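Local coordinates for cell division control protein 73 (Saccharomyces cerevisiae, PDB 3V46) that forms part of the PAF1 complex, which acts in transcription initiation and elongation by RNA polymerase II, 3'-end formation of snR47 and histone modification (here Cdc73's Ras-like C-terminal domain), at residues A[79-82]-A[83-86]; A[103-107]-A[108-112]. All coordinates share one frame; numbering follows the deposited sequence.

In the fold
Two local contacts of this Ras-like domain show how a chain segment is tied to the residues that directly follow it. Contact 1 (79-86) lies at the surface, in the loop between strands 68-73 and 88-92. Contact 2 (103-112) is partly buried and joins a loop to the start of helix 108-114. Aromatic rings carry the first, with an exposed lysine-glutamate pair at its margin; a serine N-cap, a bridging water and a buried leucine carry the second. Both reach towards the central sheet, F79 and W85 at strand 16-18, Y103 and L111 at I91. They also meet directly, W85 packing on Y103 and Q104, and its carbonyl on the W105 ring.

Contact 1. Residues A[79-82]-A[83-86]; sequences FTKP and EYWD
F79 lies between the rings of Y84 and W85 in an aromatic cluster built on a short helical turn, in a loop of the Ras-like domain that leads from strand 68-73 to strand 88-92. With CG anti to its carbonyl carbon (chi1 -70°), the F79 side chain sets out past the indole: CB lies 3.8 Å from W85 NE1, and CG is about as near to NE1 and CE2. Further along the ring, CD2 sits over one face of the indole, 3.5 Å from W85 CE2, and on its other flank packs against Y84 CB. CE2 then reaches the backbone carbonyl of Y84, 3.6 Å from its O. The F79 ring and the six-membered ring of W85 form a face-to-face stack tilted by 29°. From the opposite side of F79, Y84 turns its edge towards the phenyl face in an offset edge-to-face pair, the planes 64° apart. Beyond the cluster, F79 and W85 both touch L18 of strand 16-18, and W85 also meets the ring of Y103. Were W85 an alanine, one face of F79 would probably lose its stacking partner and a gap would be likely to open beside L18 and Y103. Two backbone bonds, each spanning three residues, cross from 79-82 to 83-86: Y84 N to K81 O, and W85 N to P82 O at 2.8 Å. Both donors stand well above the carbonyl planes. D86 N to E83 O adds a third bond further along the turn. On the exposed side, K81 and E83 run alongside each other, and K81 CG comes obliquely to the Y84 ring, 3.2 Å from CD2. The two side chains end in a long salt bridge, K81 NZ lying 3.7 Å from E83 OE2.

Contact 2. Residues A[103-107]-A[108-112]; sequences YQWNS and PQELF
The W105 and E110 side chains cross at about a right angle, with the indole and carboxylate planes 58° apart. E110 OE2 approaches the indole obliquely, 3.5 Å from W105 CD1. E110 gets there as an extended chain whose CG lies anti to the backbone N (chi1 180°). L111 meets the same indole at its edge, near the ring plane, with CD1 4.1 Å from W105 CE3, in another near-perpendicular crossing. The second methyl, CD2, approaches the edge of the Y103 ring near its plane, 3.8 Å from CD2 of the tyrosine. Y103 OH is hydrogen-bonded to Q99, and L111 and Y103 both pack on I91 of strand 88-92. S107 is the N-cap of helix 108-114, the helix of the beta-alpha-beta crossover between the adjacent parallel strands 88-92 and 116-122, and P108 follows it as the first helical residue. The first-turn bond runs from L111 N to S107 O over 2.9 Å, nearly along the C=O axis. On the solvent side, one water joins cap and helix: it donates to E110 OE1 at 2.8 Å and is hydrogen-bonded to S107 OG at 2.9 Å.

Contact 1. Residues A[79-82]-A[83-86]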
ATOM      1  N   PHE A  79     -15.228  -4.429   5.194  1.00 32.80           N
ATOM      2  CA  PHE A  79     -14.866  -5.701   5.807  1.00 31.63           C
ATOM      3  C   PHE A  79     -15.997  -6.218   6.681  1.00 33.24           C
ATOM      4  O   PHE A  79     -15.892  -6.256   7.904  1.00 34.40           O
ATOM      5  CB  PHE A  79     -13.576  -5.548   6.612  1.00 25.95           C
ATOM      6  CG  PHE A  79     -12.359  -5.337   5.758  1.00 25.21           C
ATOM      7  CD1 PHE A  79     -12.053  -4.089   5.257  1.00 27.43           C
ATOM      8  CD2 PHE A  79     -11.530  -6.395   5.447  1.00 26.14           C
ATOM      9  CE1 PHE A  79     -10.934  -3.907   4.468  1.00 26.95           C
ATOM     10  CE2 PHE A  79     -10.422  -6.213   4.664  1.00 25.52           C
ATOM     11  CZ  PHE A  79     -10.128  -4.969   4.173  1.00 23.02           C
ATOM     12  N   THR A  80     -17.073  -6.633   6.025  1.00 35.82           N
ATOM     13  CA  THR A  80     -18.290  -7.045   6.714  1.00 39.57           C
ATOM     14  C   THR A  80     -18.282  -8.532   7.043  1.00 40.75           C
ATOM     15  O   THR A  80     -19.150  -9.025   7.770  1.00 43.56           O
ATOM     16  CB  THR A  80     -19.522  -6.695   5.876  1.00 42.00           C
ATOM     17  OG1 THR A  80     -19.371  -7.222   4.551  1.00 43.36           O
ATOM     18  CG2 THR A  80     -19.676  -5.190   5.793  1.00 41.97           C
ATOM     19  N   LYS A  81     -17.305  -9.250   6.501  1.00 38.88           N
ATOM     20  CA  LYS A  81     -17.068 -10.634   6.894  1.00 40.68           C
ATOM     21  C   LYS A  81     -15.570 -10.832   7.040  1.00 41.17           C
ATOM     22  O   LYS A  81     -14.795 -10.232   6.307  1.00 37.84           O
ATOM     23  CB  LYS A  81     -17.649 -11.608   5.872  1.00 44.45           C
ATOM     24  CG  LYS A  81     -17.268 -11.318   4.434  1.00 51.39           C
ATOM     25  CD  LYS A  81     -17.976 -12.261   3.471  1.00 54.46           C
ATOM     26  CE  LYS A  81     -19.489 -12.153   3.586  1.00 56.63           C
ATOM     27  NZ  LYS A  81     -20.202 -13.076   2.651  1.00 57.26           N
ATOM     28  N   PRO A  82     -15.157 -11.663   8.003  1.00 44.31           N
ATOM     29  CA  PRO A  82     -13.734 -11.843   8.294  1.00 47.36           C
ATOM     30  C   PRO A  82     -12.939 -12.267   7.062  1.00 43.17           C
ATOM     31  O   PRO A  82     -11.751 -11.948   6.947  1.00 42.48           O
ATOM     32  CB  PRO A  82     -13.731 -12.955   9.349  1.00 48.82           C
ATOM     33  CG  PRO A  82     -15.082 -12.882   9.979  1.00 51.10           C
ATOM     34  CD  PRO A  82     -16.011 -12.487   8.877  1.00 49.00           C
ATOM     35  N   GLU A  83     -13.583 -12.958   6.130  1.00 41.36           N
ATOM     36  CA  GLU A  83     -12.847 -13.480   4.978  1.00 47.25           C
ATOM     37  C   GLU A  83     -12.291 -12.373   4.070  1.00 43.58           C
ATOM     38  O   GLU A  83     -11.357 -12.614   3.303  1.00 45.38           O
ATOM     39  CB  GLU A  83     -13.679 -14.501   4.188  1.00 53.85           C
ATOM     40  CG  GLU A  83     -15.103 -14.086   3.844  1.00 57.77           C
ATOM     41  CD  GLU A  83     -15.864 -15.200   3.134  1.00 60.84           C
ATOM     42  OE1 GLU A  83     -15.266 -16.273   2.903  1.00 62.63           O
ATOM     43  OE2 GLU A  83     -17.055 -15.010   2.802  1.00 62.05           O
ATOM     44  N   TYR A  84     -12.842 -11.164   4.165  1.00 38.53           N
ATOM     45  CA  TYR A  84     -12.279 -10.024   3.453  1.00 35.99           C
ATOM     46  C   TYR A  84     -10.835  -9.821   3.894  1.00 27.98           C
ATOM     47  O   TYR A  84      -9.984  -9.416   3.109  1.00 28.39           O
ATOM     48  CB  TYR A  84     -13.066  -8.737   3.732  1.00 40.96           C
ATOM     49  CG  TYR A  84     -14.281  -8.519   2.859  1.00 44.79           C
ATOM     50  CD1 TYR A  84     -14.169  -7.901   1.622  1.00 47.41           C
ATOM     51  CD2 TYR A  84     -15.545  -8.904   3.283  1.00 42.94           C
ATOM     52  CE1 TYR A  84     -15.278  -7.690   0.824  1.00 50.65           C
ATOM     53  CE2 TYR A  84     -16.658  -8.701   2.490  1.00 46.33           C
ATOM     54  CZ  TYR A  84     -16.518  -8.091   1.264  1.00 50.57           C
ATOM     55  OH  TYR A  84     -17.624  -7.879   0.472  1.00 56.69           O
ATOM     56  N   TRP A  85     -10.558 -10.091   5.161  1.00 22.91           N
ATOM     57  CA  TRP A  85      -9.211  -9.884   5.681  1.00 20.85           C
ATOM     58  C   TRP A  85      -8.181 -10.800   5.030  1.00 18.82           C
ATOM     59  O   TRP A  85      -7.013 -10.436   4.927  1.00 18.41           O
ATOM     60  CB  TRP A  85      -9.189 -10.035   7.201  1.00 21.31           C
ATOM     61  CG  TRP A  85      -9.738  -8.825   7.841  1.00 25.85           C
ATOM     62  CD1 TRP A  85     -10.974  -8.666   8.402  1.00 29.83           C
ATOM     63  CD2 TRP A  85      -9.084  -7.559   7.938  1.00 29.97           C
ATOM     64  NE1 TRP A  85     -11.119  -7.376   8.857  1.00 32.73           N
ATOM     65  CE2 TRP A  85      -9.970  -6.678   8.585  1.00 32.28           C
ATOM     66  CE3 TRP A  85      -7.826  -7.090   7.551  1.00 29.08           C
ATOM     67  CZ2 TRP A  85      -9.644  -5.352   8.840  1.00 29.14           C
ATOM     68  CZ3 TRP A  85      -7.505  -5.773   7.808  1.00 31.09           C
ATOM     69  CH2 TRP A  85      -8.406  -4.925   8.457  1.00 29.48           C
ATOM     70  N   ASP A  86      -8.607 -11.975   4.580  1.00 20.17           N
ATOM     71  CA  ASP A  86      -7.692 -12.905   3.922  1.00 22.07           C
ATOM     72  C   ASP A  86      -7.250 -12.376   2.567  1.00 21.04           C
ATOM     73  O   ASP A  86      -6.272 -12.872   1.997  1.00 22.62           O
ATOM     74  CB  ASP A  86      -8.343 -14.272   3.721  1.00 25.12           C
ATOM     75  CG  ASP A  86      -8.657 -14.972   5.019  1.00 28.35           C
ATOM     76  OD1 ASP A  86      -7.898 -14.790   5.990  1.00 26.36           O
ATOM     77  OD2 ASP A  86      -9.666 -15.721   5.063  1.00 35.84           O
TER

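Contact 2. Residues A[103-107]-A[108-112]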
ATOM      1  N   TYR A 103      -8.137  -3.915  12.933  1.00 26.53           N
ATOM      2  CA  TYR A 103      -7.781  -4.913  11.934  1.00 23.06           C
ATOM      3  C   TYR A 103      -7.983  -6.317  12.522  1.00 23.49           C
ATOM      4  O   TYR A 103      -7.965  -6.493  13.740  1.00 25.81           O
ATOM      5  CB  TYR A 103      -6.316  -4.745  11.507  1.00 21.79           C
ATOM      6  CG  TYR A 103      -5.989  -3.564  10.593  1.00 21.63           C
ATOM      7  CD1 TYR A 103      -6.858  -2.500  10.419  1.00 23.69           C
ATOM      8  CD2 TYR A 103      -4.790  -3.539   9.897  1.00 21.64           C
ATOM      9  CE1 TYR A 103      -6.531  -1.432   9.578  1.00 22.31           C
ATOM     10  CE2 TYR A 103      -4.455  -2.490   9.060  1.00 20.15           C
ATOM     11  CZ  TYR A 103      -5.322  -1.438   8.899  1.00 18.99           C
ATOM     12  OH  TYR A 103      -4.959  -0.406   8.042  1.00 20.80           O
ATOM     13  N   GLN A 104      -8.153  -7.318  11.663  1.00 23.43           N
ATOM     14  CA  GLN A 104      -8.327  -8.692  12.129  1.00 23.16           C
ATOM     15  C   GLN A 104      -7.146  -9.091  12.999  1.00 23.56           C
ATOM     16  O   GLN A 104      -7.316  -9.719  14.051  1.00 24.20           O
ATOM     17  CB  GLN A 104      -8.425  -9.651  10.945  1.00 23.76           C
ATOM     18  CG  GLN A 104      -8.675 -11.080  11.343  1.00 25.32           C
ATOM     19  CD  GLN A 104      -9.998 -11.248  12.055  1.00 32.20           C
ATOM     20  OE1 GLN A 104     -10.981 -10.584  11.727  1.00 40.15           O
ATOM     21  NE2 GLN A 104     -10.029 -12.135  13.039  1.00 37.87           N
ATOM     22  N   TRP A 105      -5.949  -8.741  12.535  1.00 22.81           N
ATOM     23  CA  TRP A 105      -4.721  -8.971  13.283  1.00 24.60           C
ATOM     24  C   TRP A 105      -4.204  -7.602  13.695  1.00 23.96           C
ATOM     25  O   TRP A 105      -3.706  -6.832  12.860  1.00 25.33           O
ATOM     26  CB  TRP A 105      -3.699  -9.735  12.425  1.00 24.57           C
ATOM     27  CG  TRP A 105      -4.305 -10.945  11.798  1.00 25.56           C
ATOM     28  CD1 TRP A 105      -4.550 -12.144  12.403  1.00 26.02           C
ATOM     29  CD2 TRP A 105      -4.785 -11.068  10.453  1.00 25.31           C
ATOM     30  NE1 TRP A 105      -5.150 -13.007  11.519  1.00 27.95           N
ATOM     31  CE2 TRP A 105      -5.300 -12.373  10.312  1.00 26.84           C
ATOM     32  CE3 TRP A 105      -4.819 -10.204   9.350  1.00 23.71           C
ATOM     33  CZ2 TRP A 105      -5.845 -12.837   9.117  1.00 26.67           C
ATOM     34  CZ3 TRP A 105      -5.358 -10.666   8.167  1.00 28.02           C
ATOM     35  CH2 TRP A 105      -5.869 -11.971   8.061  1.00 26.24           C
ATOM     36  N   ASN A 106      -4.370  -7.260  14.971  1.00 25.88           N
ATOM     37  CA  ASN A 106      -4.196  -5.862  15.374  1.00 28.49           C
ATOM     38  C   ASN A 106      -2.843  -5.505  15.993  1.00 31.56           C
ATOM     39  O   ASN A 106      -2.623  -4.362  16.392  1.00 38.37           O
ATOM     40  CB  ASN A 106      -5.335  -5.421  16.299  1.00 32.72           C
ATOM     41  CG  ASN A 106      -5.363  -6.189  17.608  1.00 39.80           C
ATOM     42  OD1 ASN A 106      -4.437  -6.930  17.932  1.00 42.83           O
ATOM     43  ND2 ASN A 106      -6.428  -5.997  18.379  1.00 44.36           N
ATOM     44  N   SER A 107      -1.938  -6.468  16.069  1.00 33.83           N
ATOM     45  CA  SER A 107      -0.579  -6.174  16.503  1.00 37.52           C
ATOM     46  C   SER A 107       0.346  -6.250  15.297  1.00 36.09           C
ATOM     47  O   SER A 107       0.206  -7.143  14.458  1.00 36.68           O
ATOM     48  CB  SER A 107      -0.114  -7.145  17.592  1.00 39.53           C
ATOM     49  OG  SER A 107       0.193  -8.417  17.049  1.00 41.08           O
ATOM     50  N   PRO A 108       1.289  -5.303  15.198  1.00 34.21           N
ATOM     51  CA  PRO A 108       2.154  -5.256  14.012  1.00 29.60           C
ATOM     52  C   PRO A 108       2.936  -6.546  13.802  1.00 25.53           C
ATOM     53  O   PRO A 108       3.121  -6.975  12.666  1.00 24.20           O
ATOM     54  CB  PRO A 108       3.116  -4.102  14.316  1.00 32.10           C
ATOM     55  CG  PRO A 108       2.420  -3.268  15.338  1.00 35.58           C
ATOM     56  CD  PRO A 108       1.529  -4.177  16.116  1.00 37.29           C
ATOM     57  N   GLN A 109       3.394  -7.164  14.881  1.00 29.44           N
ATOM     58  CA  GLN A 109       4.173  -8.385  14.746  1.00 30.11           C
ATOM     59  C   GLN A 109       3.397  -9.474  14.000  1.00 32.03           C
ATOM     60  O   GLN A 109       3.911 -10.045  13.039  1.00 32.09           O
ATOM     61  CB  GLN A 109       4.652  -8.892  16.111  1.00 37.44           C
ATOM     62  CG  GLN A 109       5.482 -10.166  16.026  1.00 45.19           C
ATOM     63  CD  GLN A 109       6.400 -10.354  17.216  1.00 53.46           C
ATOM     64  OE1 GLN A 109       6.049 -10.015  18.348  1.00 57.34           O
ATOM     65  NE2 GLN A 109       7.592 -10.889  16.966  1.00 56.94           N
ATOM     66  N   GLU A 110       2.165  -9.763  14.418  1.00 30.93           N
ATOM     67  CA  GLU A 110       1.376 -10.775  13.721  1.00 31.18           C
ATOM     68  C   GLU A 110       0.958 -10.290  12.339  1.00 26.59           C
ATOM     69  O   GLU A 110       1.062 -11.023  11.360  1.00 28.95           O
ATOM     70  CB  GLU A 110       0.130 -11.191  14.510  1.00 33.38           C
ATOM     71  CG  GLU A 110      -0.700 -12.255  13.775  1.00 32.86           C
ATOM     72  CD  GLU A 110      -1.848 -12.815  14.607  1.00 37.70           C
ATOM     73  OE1 GLU A 110      -2.328 -12.100  15.509  1.00 39.71           O
ATOM     74  OE2 GLU A 110      -2.275 -13.966  14.349  1.00 40.43           O
ATOM     75  N   LEU A 111       0.492  -9.047  12.263  1.00 22.81           N
ATOM     76  CA  LEU A 111      -0.009  -8.496  11.018  1.00 19.86           C
ATOM     77  C   LEU A 111       1.042  -8.561   9.912  1.00 21.22           C
ATOM     78  O   LEU A 111       0.746  -8.993   8.800  1.00 21.22           O
ATOM     79  CB  LEU A 111      -0.458  -7.044  11.231  1.00 20.29           C
ATOM     80  CG  LEU A 111      -0.984  -6.304  10.006  1.00 19.38           C
ATOM     81  CD1 LEU A 111      -2.246  -6.970   9.486  1.00 20.22           C
ATOM     82  CD2 LEU A 111      -1.243  -4.846  10.353  1.00 21.98           C
ATOM     83  N   PHE A 112       2.264  -8.122  10.199  1.00 19.46           N
ATOM     84  CA  PHE A 112       3.279  -8.025   9.149  1.00 19.66           C
ATOM     85  C   PHE A 112       4.031  -9.328   8.915  1.00 22.77           C
ATOM     86  O   PHE A 112       4.869  -9.418   8.017  1.00 24.66           O
ATOM     87  CB  PHE A 112       4.219  -6.853   9.424  1.00 19.34           C
ATOM     88  CG  PHE A 112       3.520  -5.522   9.371  1.00 18.13           C
ATOM     89  CD1 PHE A 112       2.722  -5.194   8.290  1.00 20.90           C
ATOM     90  CD2 PHE A 112       3.617  -4.622  10.420  1.00 20.15           C
ATOM     91  CE1 PHE A 112       2.053  -3.994   8.251  1.00 19.30           C
ATOM     92  CE2 PHE A 112       2.954  -3.423  10.382  1.00 19.97           C
ATOM     93  CZ  PHE A 112       2.167  -3.108   9.293  1.00 20.19           C
TER
HETATM   94  O   HOH W   1      -2.407  -9.532  16.639  1.00 52.14           O